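Local coordinates for putative aldehyde dehydrogenase (Burkholderia cenocepacia, PDB 4YWE), which probably oxidises aldehydes to carboxylic acids with NAD or NADP as electron acceptor, as in other members of the aldehyde dehydrogenase family, at residues 98-103 with 158-163; 152-157 with 219-224; 166-171 with 178-183; 185-190 with 209-214; 192-197 with 205-210. All coordinates share one frame; numbering follows the deposited sequence.

Contact 1 of 5, residues 98-103 with 158-163; sequences RDTGKP and NYPMQI. With CA (calcium ion), chain K.
K102 brings NZ obliquely to the CD1 side of the Y159 ring, 3.4 Å from Y159 CD1. The two side chains cross at about a right angle. NZ also donates to the backbone O of N158, and the NZ to O distance is 2.9 Å. The donor lies in the carbonyl plane, at a C=O...N angle of 155°. The lysine chain is bent at the CG-CD bond (chi3 62°), which turns NZ to this carbonyl. A salt bridge to D110 is the second hold on NZ, so the buried charge has both a carbonyl and a carboxylate. The ring of Y159 is fixed at its far end by a hydrogen bond between its OH and T289 OG1. Closer to the calcium, the methyl of T100 meets the ring of P160. T100 CG2 lies 3.8 Å from both CG and CD of P160. OG1 of T100 takes no part in this apolar touch and bonds back to E96 O within its own helix. One residue earlier, D99 binds the calcium ion through its backbone O and its OD1, each at 2.5 Å. V32, D185 and two waters complete the observed shell. The contact thus joins the end of helix 89-100, beside a calcium site, to the start of helix 160-174, which follows strand 139-155 in the Rossmann-type domain expected of an aldehyde dehydrogenase.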
# COMPACT_ATOMS: atom_id res chain seq x y z
N ARG A 98 26.71 32.41 3.53
CA ARG A 98 28.08 32.84 3.76
C ARG A 98 29.07 31.71 3.50
O ARG A 98 30.21 31.94 3.10
CB ARG A 98 28.23 33.35 5.20
CG ARG A 98 29.57 33.97 5.52
CD ARG A 98 29.60 34.48 6.96
NE ARG A 98 30.84 35.17 7.28
CZ ARG A 98 31.16 35.60 8.50
NH1 ARG A 98 30.34 35.39 9.51
NH2 ARG A 98 32.32 36.22 8.70
N ASP A 99 28.61 30.48 3.72
CA ASP A 99 29.47 29.31 3.66
C ASP A 99 29.47 28.66 2.28
O ASP A 99 30.50 28.17 1.81
CB ASP A 99 29.03 28.29 4.72
CG ASP A 99 30.08 27.25 5.01
OD1 ASP A 99 31.23 27.41 4.55
OD2 ASP A 99 29.77 26.27 5.73
N THR A 100 28.31 28.67 1.62
CA THR A 100 28.18 28.03 0.31
C THR A 100 28.33 29.04 -0.83
O THR A 100 28.78 28.69 -1.92
CB THR A 100 26.82 27.34 0.16
OG1 THR A 100 25.78 28.33 0.08
CG2 THR A 100 26.56 26.41 1.33
N GLY A 101 27.95 30.29 -0.57
CA GLY A 101 28.09 31.34 -1.55
C GLY A 101 26.81 31.70 -2.29
O GLY A 101 26.78 32.68 -3.05
N LYS A 102 25.76 30.92 -2.08
CA LYS A 102 24.49 31.15 -2.76
C LYS A 102 23.83 32.44 -2.29
O LYS A 102 24.05 32.87 -1.15
CB LYS A 102 23.55 29.96 -2.55
CG LYS A 102 23.12 29.73 -1.11
CD LYS A 102 22.30 28.45 -0.99
CE LYS A 102 23.12 27.24 -1.40
NZ LYS A 102 22.31 26.00 -1.45
N PRO A 103 23.04 33.08 -3.17
CA PRO A 103 22.28 34.28 -2.81
C PRO A 103 21.35 34.07 -1.62
O PRO A 103 20.93 32.94 -1.36
CB PRO A 103 21.48 34.57 -4.09
CG PRO A 103 22.29 33.99 -5.18
CD PRO A 103 22.91 32.75 -4.60
N ASN A 158 26.92 21.67 -1.68
CA ASN A 158 26.06 22.48 -2.54
C ASN A 158 24.69 22.75 -1.92
O ASN A 158 24.13 23.83 -2.10
CB ASN A 158 25.90 21.81 -3.91
CG ASN A 158 25.31 20.41 -3.82
OD1 ASN A 158 25.41 19.75 -2.79
ND2 ASN A 158 24.70 19.96 -4.91
N TYR A 159 24.14 21.77 -1.20
CA TYR A 159 22.92 21.98 -0.44
C TYR A 159 23.02 21.31 0.93
O TYR A 159 22.39 20.29 1.16
CB TYR A 159 21.70 21.43 -1.19
CG TYR A 159 21.39 22.13 -2.49
CD1 TYR A 159 20.59 23.26 -2.53
CD2 TYR A 159 21.89 21.64 -3.70
CE1 TYR A 159 20.30 23.90 -3.73
CE2 TYR A 159 21.60 22.27 -4.89
CZ TYR A 159 20.81 23.39 -4.90
OH TYR A 159 20.53 24.02 -6.10
N PRO A 160 23.83 21.89 1.83
CA PRO A 160 24.05 21.31 3.17
C PRO A 160 22.75 21.05 3.93
O PRO A 160 22.54 19.92 4.37
CB PRO A 160 24.89 22.38 3.87
CG PRO A 160 25.62 23.06 2.77
CD PRO A 160 24.65 23.10 1.62
N MET A 161 21.90 22.06 4.07
CA MET A 161 20.67 21.91 4.84
C MET A 161 19.64 21.02 4.15
O MET A 161 19.04 20.16 4.79
CB MET A 161 20.04 23.28 5.11
CG MET A 161 20.69 24.06 6.23
SD MET A 161 19.78 25.56 6.63
CE MET A 161 19.86 26.44 5.07
N GLN A 162 19.44 21.22 2.86
CA GLN A 162 18.41 20.48 2.13
C GLN A 162 18.68 18.98 2.11
O GLN A 162 17.78 18.17 2.34
CB GLN A 162 18.28 21.00 0.70
CG GLN A 162 17.59 22.35 0.58
CD GLN A 162 16.58 22.37 -0.55
OE1 GLN A 162 15.82 21.43 -0.73
NE2 GLN A 162 16.58 23.45 -1.32
N ILE A 163 19.93 18.62 1.83
CA ILE A 163 20.31 17.22 1.74
C ILE A 163 20.39 16.59 3.13
O ILE A 163 20.06 15.42 3.30
CB ILE A 163 21.64 17.08 0.96
CG1 ILE A 163 21.44 17.62 -0.46
CG2 ILE A 163 22.10 15.63 0.93
CD1 ILE A 163 22.72 17.83 -1.22
CA CA K . 32.78 27.72 2.66
O HOH W 1 33.55 27.78 0.36
O HOH W 2 34.95 26.50 3.24

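Contact 2 of 5, residues 152-157 with 219-224; sequences GHIVPW and AALARH
L221 reaches from helix 214-223 onto strand 139-155 and takes part in every touch of this contact. Its CB leaves the helix toward the strand. CG stands anti to the backbone N (chi1 -176°), which carries both methyl groups out to the strand. The two methyls then divide the work. CD2 lies 3.8 Å from CD1 of I154 and 4.0 Å from CA of G152. CD1 meets the same I154 CD1 at 4.0 Å and comes to 4.1 Å from the backbone N of H153. The leucine fork therefore spans three successive strand residues. It touches a side-chain tip on one of them and bare backbone on the other two. G152 has no side chain, so CD2 can sit against its CA. I154 and L221 run past each other in opposite directions. The contact is one of van der Waals packing alone.

The strand segment and the helix segment run roughly antiparallel (149°), with their axes 9.1 Å apart. L221 also packs on K181 of the neighbouring strand and on I227, so it bridges two strands of the sheet. H153 points to the other face, where its ND1 bonds S167 of helix 160-174. Backbone bonds to strands 177-182 and 229-233 place 152-155 inside the sheet. Helices thus cover both faces of a largely parallel sheet, the three-layer alpha/beta/alpha build of the Rossmann-type domain that binds the nucleotide in this family.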
# COMPACT_ATOMS: atom_id res chain seq x y z
N GLY A 152 24.89 6.06 8.38
CA GLY A 152 25.93 7.02 8.05
C GLY A 152 25.47 7.95 6.94
O GLY A 152 24.81 7.53 6.00
N HIS A 153 25.83 9.22 7.06
CA HIS A 153 25.36 10.23 6.11
C HIS A 153 26.51 11.08 5.57
O HIS A 153 27.17 11.79 6.32
CB HIS A 153 24.31 11.12 6.77
CG HIS A 153 23.14 10.37 7.32
ND1 HIS A 153 21.95 10.24 6.65
CD2 HIS A 153 22.99 9.71 8.49
CE1 HIS A 153 21.11 9.53 7.38
NE2 HIS A 153 21.71 9.19 8.50
N ILE A 154 26.74 10.99 4.26
CA ILE A 154 27.72 11.83 3.60
C ILE A 154 26.99 12.98 2.91
O ILE A 154 26.27 12.77 1.94
CB ILE A 154 28.58 11.04 2.60
CG1 ILE A 154 29.16 9.79 3.27
CG2 ILE A 154 29.69 11.91 2.04
CD1 ILE A 154 30.08 10.09 4.43
N VAL A 155 27.19 14.19 3.41
CA VAL A 155 26.48 15.36 2.91
C VAL A 155 27.44 16.30 2.20
O VAL A 155 28.49 16.65 2.74
CB VAL A 155 25.75 16.08 4.06
CG1 VAL A 155 24.96 17.27 3.53
CG2 VAL A 155 24.82 15.11 4.78
N PRO A 156 27.09 16.70 0.97
CA PRO A 156 27.94 17.59 0.17
C PRO A 156 27.77 19.07 0.50
O PRO A 156 27.00 19.43 1.40
CB PRO A 156 27.50 17.30 -1.26
CG PRO A 156 26.07 16.91 -1.13
CD PRO A 156 25.92 16.22 0.20
N TRP A 157 28.48 19.92 -0.23
CA TRP A 157 28.57 21.35 0.09
C TRP A 157 27.55 22.21 -0.64
O TRP A 157 27.34 23.37 -0.27
CB TRP A 157 29.98 21.85 -0.23
CG TRP A 157 30.50 21.38 -1.56
CD1 TRP A 157 31.35 20.34 -1.78
CD2 TRP A 157 30.17 21.92 -2.85
NE1 TRP A 157 31.58 20.20 -3.13
CE2 TRP A 157 30.87 21.16 -3.81
CE3 TRP A 157 29.37 22.97 -3.29
CZ2 TRP A 157 30.79 21.41 -5.17
CZ3 TRP A 157 29.28 23.22 -4.65
CH2 TRP A 157 29.99 22.45 -5.57
N ALA A 219 36.05 8.82 4.74
CA ALA A 219 36.50 7.45 4.49
C ALA A 219 36.34 6.59 5.74
O ALA A 219 35.95 5.42 5.64
CB ALA A 219 37.95 7.45 4.03
N ALA A 220 36.64 7.16 6.90
CA ALA A 220 36.55 6.44 8.16
C ALA A 220 35.11 6.00 8.43
O ALA A 220 34.88 4.94 9.02
CB ALA A 220 37.06 7.31 9.30
N LEU A 221 34.15 6.81 8.01
CA LEU A 221 32.74 6.47 8.15
C LEU A 221 32.41 5.28 7.26
O LEU A 221 31.80 4.31 7.71
CB LEU A 221 31.86 7.68 7.79
CG LEU A 221 30.34 7.59 7.95
CD1 LEU A 221 29.76 8.96 8.27
CD2 LEU A 221 29.67 7.02 6.71
N ALA A 222 32.82 5.36 6.00
CA ALA A 222 32.49 4.33 5.01
C ALA A 222 33.14 2.99 5.35
O ALA A 222 32.62 1.94 4.97
CB ALA A 222 32.92 4.79 3.62
N ARG A 223 34.26 3.03 6.07
CA ARG A 223 34.97 1.81 6.45
C ARG A 223 34.45 1.20 7.75
O ARG A 223 34.69 0.03 8.03
CB ARG A 223 36.47 2.08 6.60
CG ARG A 223 37.18 2.53 5.33
CD ARG A 223 38.67 2.70 5.62
NE ARG A 223 39.36 3.47 4.60
CZ ARG A 223 39.96 2.95 3.53
NH1 ARG A 223 39.95 1.63 3.35
NH2 ARG A 223 40.56 3.73 2.66
N HIS A 224 33.74 2.00 8.54
CA HIS A 224 33.37 1.59 9.89
C HIS A 224 32.34 0.46 9.89
O HIS A 224 31.28 0.59 9.27
CB HIS A 224 32.85 2.78 10.69
CG HIS A 224 33.03 2.63 12.17
ND1 HIS A 224 32.25 1.80 12.94
CD2 HIS A 224 33.92 3.21 13.02
CE1 HIS A 224 32.65 1.87 14.20
NE2 HIS A 224 33.66 2.72 14.27

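Contact 3 of 5, residues 166-171 with 178-183; sequences RSVGAA and CVVKPA
Helix 160-174 packs here on strand 177-182, the strand that follows it in a beta-alpha-beta unit begun by strand 139-155. The two segments run almost exactly antiparallel, at 172°, and their axes are 9.8 Å apart. This is the usual return of chain direction in a Rossmann-type domain.

The packing between them is apolar and rests on four buried side chains. V168 supplies two branches. Its CG1 lies 3.8 Å from SG of C178. Its CG2 lies 3.8 Å from CG2 of V180. With CG1 anti to the backbone N (chi1 -180°), the valine straddles two strand residues that point the same way. SG of C178 is shared: A171 CB also reaches it at 3.8 Å. The sulfur thus touches two helix side chains one turn apart. L207 of the next strand touches both V168 and V180 and extends this apolar layer.

Polar links flank the layer. OG of S167 bonds H153 and S231, tying the helix to two other strands. R166 bonds T233 through NH2. The strand itself is held by backbone bonds to 139-155 on one edge and to 207-209 on the other. K181 packs on A217 and L221 of helix 214-223. Its NZ bonds G212 O and also the O of P182, its own neighbour, at 2.8 Å. In that second bond NZ stands above the carbonyl plane, 40° out of it.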
# COMPACT_ATOMS: atom_id res chain seq x y z
N ARG A 166 16.67 15.78 3.95
CA ARG A 166 16.08 14.63 3.28
C ARG A 166 16.69 13.33 3.80
O ARG A 166 16.01 12.31 3.90
CB ARG A 166 16.23 14.73 1.76
CG ARG A 166 17.63 14.44 1.23
CD ARG A 166 17.67 14.49 -0.30
NE ARG A 166 18.99 14.12 -0.81
CZ ARG A 166 19.42 14.40 -2.03
NH1 ARG A 166 18.63 15.05 -2.88
NH2 ARG A 166 20.63 14.02 -2.41
N SER A 167 17.98 13.37 4.13
CA SER A 167 18.70 12.16 4.52
C SER A 167 18.52 11.85 6.00
O SER A 167 18.04 10.78 6.37
CB SER A 167 20.19 12.31 4.21
OG SER A 167 20.88 11.08 4.39
N VAL A 168 18.89 12.80 6.85
CA VAL A 168 18.81 12.62 8.30
C VAL A 168 17.36 12.64 8.76
O VAL A 168 16.97 11.90 9.66
CB VAL A 168 19.65 13.69 9.03
CG1 VAL A 168 19.56 13.49 10.54
CG2 VAL A 168 21.09 13.63 8.57
N GLY A 169 16.55 13.48 8.12
CA GLY A 169 15.14 13.58 8.46
C GLY A 169 14.38 12.28 8.26
O GLY A 169 13.54 11.91 9.08
N ALA A 170 14.68 11.58 7.17
CA ALA A 170 14.05 10.30 6.88
C ALA A 170 14.61 9.20 7.78
O ALA A 170 13.87 8.33 8.25
CB ALA A 170 14.23 9.93 5.41
N ALA A 171 15.92 9.24 8.01
CA ALA A 171 16.59 8.25 8.84
C ALA A 171 16.08 8.31 10.27
O ALA A 171 15.82 7.28 10.89
CB ALA A 171 18.10 8.46 8.80
N CYS A 178 21.91 8.57 13.88
CA CYS A 178 22.63 9.09 12.72
C CYS A 178 24.06 9.54 13.01
O CYS A 178 24.35 10.15 14.04
CB CYS A 178 21.86 10.26 12.12
SG CYS A 178 20.16 9.86 11.67
N VAL A 179 24.96 9.21 12.08
CA VAL A 179 26.33 9.71 12.10
C VAL A 179 26.55 10.47 10.80
O VAL A 179 26.44 9.90 9.71
CB VAL A 179 27.35 8.58 12.27
CG1 VAL A 179 28.77 9.14 12.24
CG2 VAL A 179 27.09 7.82 13.55
N VAL A 180 26.87 11.76 10.91
CA VAL A 180 26.94 12.62 9.74
C VAL A 180 28.35 13.16 9.49
O VAL A 180 28.98 13.71 10.38
CB VAL A 180 25.95 13.80 9.88
CG1 VAL A 180 25.99 14.68 8.63
CG2 VAL A 180 24.54 13.28 10.13
N LYS A 181 28.82 12.99 8.26
CA LYS A 181 30.08 13.58 7.82
C LYS A 181 29.79 14.60 6.72
O LYS A 181 29.80 14.26 5.54
CB LYS A 181 31.04 12.50 7.32
CG LYS A 181 32.51 12.75 7.65
CD LYS A 181 33.04 14.04 7.03
CE LYS A 181 33.03 13.97 5.51
NZ LYS A 181 33.60 15.22 4.90
N PRO A 182 29.53 15.85 7.12
CA PRO A 182 29.22 16.90 6.14
C PRO A 182 30.46 17.37 5.38
O PRO A 182 31.57 17.01 5.75
CB PRO A 182 28.64 18.02 7.02
CG PRO A 182 29.32 17.84 8.33
CD PRO A 182 29.51 16.35 8.50
N ALA A 183 30.25 18.18 4.34
CA ALA A 183 31.33 18.58 3.45
C ALA A 183 32.26 19.62 4.08
O ALA A 183 31.81 20.53 4.77
CB ALA A 183 30.76 19.12 2.15

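Contact 4 of 5, residues 185-190 with 209-214; sequences DACLSV and IVTGYG. With CA (calcium ion), chain K.
C187 and T211 meet through SG and CG2, 3.7 Å apart. V190 and I209 form the second touch, one helical turn on. V190 CG1 lies 4.1 Å from CD1 of I209 and 4.2 Å from its CG2, so one methyl rests on two branches of the isoleucine. The valine-isoleucine touch is apolar, and all four residues are buried.

At T211 a chi1 of 58° puts CG2 anti to the carbonyl carbon, facing the sulfur, and leaves OG1 to bond A44 O. I43 packs on both C187 and T211 and widens this small apolar patch. P182 touches C187 and I209, while F164 of helix 160-174 covers V190 and I209.

The segment 185-190 leads into helix 188-200, the crossover helix between strands 177-182 and 207-209. The segment 209-214 leaves the second strand and turns into helix 214-223. Both belong to the probable nucleotide-binding domain, which is of Rossmann type. At G212 phi is positive (146°), and a side chain there would jam against the carbonyl O of T211.

The start of helix 188-200 lies beside the calcium site. D185 binds the ion through its backbone O at 2.6 Å. OD2 of D99, a residue that also binds the metal, accepts bonds from the N of C187 and of L188. In the first turn of the helix, S189 bonds E96 through OG and packs on P160 and M161 of helix 160-174.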
# COMPACT_ATOMS: atom_id res chain seq x y z
N ASP A 185 33.86 21.87 2.58
CA ASP A 185 33.75 23.15 1.89
C ASP A 185 32.56 23.98 2.38
O ASP A 185 32.54 25.19 2.21
CB ASP A 185 33.66 22.93 0.38
CG ASP A 185 35.00 22.56 -0.24
OD1 ASP A 185 35.96 23.33 -0.07
OD2 ASP A 185 35.08 21.49 -0.88
N ALA A 186 31.59 23.31 2.99
CA ALA A 186 30.43 23.98 3.57
C ALA A 186 29.65 23.05 4.50
O ALA A 186 29.06 22.07 4.04
CB ALA A 186 29.51 24.53 2.48
N CYS A 187 29.64 23.35 5.79
CA CYS A 187 28.94 22.50 6.75
C CYS A 187 28.55 23.24 8.03
O CYS A 187 28.07 22.61 8.98
CB CYS A 187 29.81 21.29 7.11
SG CYS A 187 31.38 21.68 7.91
N LEU A 188 28.73 24.55 8.06
CA LEU A 188 28.45 25.32 9.27
C LEU A 188 26.96 25.36 9.60
O LEU A 188 26.58 25.43 10.77
CB LEU A 188 28.99 26.75 9.13
CG LEU A 188 30.50 26.91 9.31
CD1 LEU A 188 30.88 28.39 9.36
CD2 LEU A 188 30.97 26.19 10.56
N SER A 189 26.12 25.32 8.57
CA SER A 189 24.68 25.34 8.78
C SER A 189 24.21 24.08 9.49
O SER A 189 23.38 24.13 10.40
CB SER A 189 23.94 25.50 7.45
OG SER A 189 24.14 24.37 6.61
N VAL A 190 24.77 22.94 9.08
CA VAL A 190 24.41 21.64 9.64
C VAL A 190 24.70 21.58 11.14
O VAL A 190 23.91 21.02 11.91
CB VAL A 190 25.14 20.50 8.89
CG1 VAL A 190 25.06 19.20 9.67
CG2 VAL A 190 24.57 20.34 7.49
N ILE A 209 27.56 14.66 14.51
CA ILE A 209 28.19 15.36 13.40
C ILE A 209 29.71 15.31 13.54
O ILE A 209 30.25 15.72 14.56
CB ILE A 209 27.71 16.82 13.29
CG1 ILE A 209 26.20 16.91 13.53
CG2 ILE A 209 28.09 17.40 11.94
CD1 ILE A 209 25.36 16.26 12.45
N VAL A 210 30.38 14.80 12.51
CA VAL A 210 31.84 14.80 12.49
C VAL A 210 32.33 15.51 11.24
O VAL A 210 32.25 14.97 10.13
CB VAL A 210 32.40 13.37 12.56
CG1 VAL A 210 33.92 13.39 12.47
CG2 VAL A 210 31.96 12.69 13.85
N THR A 211 32.83 16.73 11.41
CA THR A 211 33.39 17.49 10.30
C THR A 211 34.76 16.94 9.93
O THR A 211 35.38 16.23 10.71
CB THR A 211 33.51 18.98 10.63
OG1 THR A 211 34.33 19.15 11.80
CG2 THR A 211 32.14 19.59 10.89
N GLY A 212 35.23 17.26 8.73
CA GLY A 212 36.54 16.81 8.28
C GLY A 212 36.62 16.53 6.79
O GLY A 212 35.63 16.68 6.07
N TYR A 213 37.80 16.14 6.34
CA TYR A 213 38.02 15.84 4.93
C TYR A 213 37.35 14.53 4.54
O TYR A 213 37.22 13.63 5.37
CB TYR A 213 39.51 15.79 4.61
CG TYR A 213 40.22 17.12 4.73
CD1 TYR A 213 39.89 18.18 3.89
CD2 TYR A 213 41.23 17.31 5.66
CE1 TYR A 213 40.54 19.40 4.00
CE2 TYR A 213 41.89 18.52 5.77
CZ TYR A 213 41.54 19.56 4.94
OH TYR A 213 42.19 20.77 5.04
N GLY A 214 36.94 14.43 3.28
CA GLY A 214 36.33 13.22 2.78
C GLY A 214 37.28 12.03 2.81
O GLY A 214 36.88 10.92 3.15
CA CA K . 32.78 27.72 2.66
O HOH W 1 33.55 27.78 0.36
O HOH W 2 34.95 26.50 3.24

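Contact 5 of 5, residues 192-197 with 205-210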
# COMPACT_ATOMS: atom_id res chain seq x y z
N ARG A 192 24.62 24.01 13.25
CA ARG A 192 23.62 24.80 13.95
C ARG A 192 22.29 24.05 14.04
O ARG A 192 21.55 24.18 15.01
CB ARG A 192 23.42 26.15 13.26
CG ARG A 192 22.47 27.09 13.99
CD ARG A 192 22.95 27.38 15.40
NE ARG A 192 22.05 28.27 16.12
CZ ARG A 192 21.09 27.86 16.95
NH1 ARG A 192 20.92 26.57 17.17
NH2 ARG A 192 20.32 28.75 17.55
N VAL A 193 22.01 23.25 13.01
CA VAL A 193 20.78 22.46 12.96
C VAL A 193 20.80 21.41 14.07
O VAL A 193 19.77 21.11 14.67
CB VAL A 193 20.60 21.81 11.58
CG1 VAL A 193 19.41 20.86 11.58
CG2 VAL A 193 20.43 22.88 10.51
N ALA A 194 21.98 20.86 14.34
CA ALA A 194 22.15 19.86 15.38
C ALA A 194 21.77 20.42 16.75
O ALA A 194 21.21 19.71 17.58
CB ALA A 194 23.59 19.35 15.40
N GLU A 195 22.09 21.69 16.98
CA GLU A 195 21.73 22.36 18.22
C GLU A 195 20.22 22.48 18.35
O GLU A 195 19.66 22.27 19.42
CB GLU A 195 22.37 23.74 18.31
CG GLU A 195 23.84 23.73 18.65
CD GLU A 195 24.38 25.11 18.95
OE1 GLU A 195 23.61 26.09 18.83
OE2 GLU A 195 25.57 25.23 19.31
N LEU A 196 19.57 22.82 17.24
CA LEU A 196 18.11 22.93 17.20
C LEU A 196 17.46 21.59 17.51
O LEU A 196 16.43 21.53 18.17
CB LEU A 196 17.65 23.45 15.84
CG LEU A 196 17.98 24.92 15.54
CD1 LEU A 196 17.47 25.32 14.17
CD2 LEU A 196 17.39 25.81 16.62
N ALA A 197 18.08 20.52 17.03
CA ALA A 197 17.60 19.17 17.29
C ALA A 197 17.66 18.85 18.78
O ALA A 197 16.73 18.27 19.34
CB ALA A 197 18.41 18.15 16.49
N GLY A 205 23.16 11.53 21.15
CA GLY A 205 23.66 10.38 20.44
C GLY A 205 22.85 10.01 19.22
O GLY A 205 23.35 9.32 18.32
N ALA A 206 21.60 10.45 19.18
CA ALA A 206 20.71 10.15 18.06
C ALA A 206 21.20 10.84 16.79
O ALA A 206 21.04 10.32 15.69
CB ALA A 206 19.29 10.57 18.38
N LEU A 207 21.79 12.01 16.96
CA LEU A 207 22.40 12.74 15.86
C LEU A 207 23.84 13.10 16.21
O LEU A 207 24.09 13.74 17.23
CB LEU A 207 21.60 14.00 15.52
CG LEU A 207 22.17 14.89 14.41
CD1 LEU A 207 22.29 14.11 13.11
CD2 LEU A 207 21.31 16.13 14.23
N ASN A 208 24.77 12.69 15.35
CA ASN A 208 26.19 12.97 15.57
C ASN A 208 26.80 13.59 14.32
O ASN A 208 26.60 13.10 13.21
CB ASN A 208 26.94 11.69 15.95
CG ASN A 208 26.34 11.00 17.16
OD1 ASN A 208 26.65 11.35 18.30
ND2 ASN A 208 25.48 10.02 16.92
N ILE A 209 27.56 14.66 14.51
CA ILE A 209 28.19 15.36 13.40
C ILE A 209 29.71 15.31 13.54
O ILE A 209 30.25 15.72 14.56
CB ILE A 209 27.71 16.82 13.29
CG1 ILE A 209 26.20 16.91 13.53
CG2 ILE A 209 28.09 17.40 11.94
CD1 ILE A 209 25.36 16.26 12.45
N VAL A 210 30.38 14.80 12.51
CA VAL A 210 31.84 14.80 12.49
C VAL A 210 32.33 15.51 11.24
O VAL A 210 32.25 14.97 10.13
CB VAL A 210 32.40 13.37 12.56
CG1 VAL A 210 33.92 13.39 12.47
CG2 VAL A 210 31.96 12.69 13.85
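L207 and A194 have the most surface buried here. CD2 of L207 comes to 4.0 Å from CA of A194 and 4.1 Å from its CB. It therefore lies over the root of the alanine and close to the helix backbone. The same methyl lies 4.2 Å from CB of A197, one turn further along. One leucine branch thus touches two alanines on the same side of the helix. CG of L207 stands anti to the backbone N (chi1 177°), which extends the side chain toward the helix.

A194 has a second neighbour. Its CB meets CG1 of I209 at 4.0 Å, so the methyl touches two strand residues that point to the same face. The CA atoms of A194 and L207 are 7.1 Å apart.

Helix 188-200 and strand 207-209 belong to one beta-alpha-beta unit that starts with strand 177-182. The helix runs back against the strand at 158°, with segment axes 9.5 Å apart. The two strands are parallel neighbours, and L207 also packs on C178 and V180. F15 of strand 14-16 touches A194 and I209 as well.

N208 points to the other face. Its ND2 bonds G205 O at 2.6 Å and also C178 O, while OD1 accepts from A17 N. Helix 48-63 covers that face at A57 and A58. On helix 188-200, R192 forms a salt bridge with E91, and both L196 and A197 pack on L81 of helix 71-87.

In the fold
All five contacts are buried, and none is a surface contact. Contacts 3 and 5 are matching helix-on-strand returns in successive beta-alpha-beta units, and their strands, 177-182 and 207-209, pair in one sheet. Contact 2 packs a helix on the other face of that sheet. Contact 3 lies nested in the loop that contact 2 closes, and H153 bonds S167 between them. These three are apolar in their cross-contact packing. Contacts 1 and 4 sit at helix ends and share the calcium ion and two waters. Contact 1 adds a buried lysine bond. Helix 160-174 serves contacts 1 and 3, and helix 188-200 serves contacts 4 and 5, which share I209 and V210.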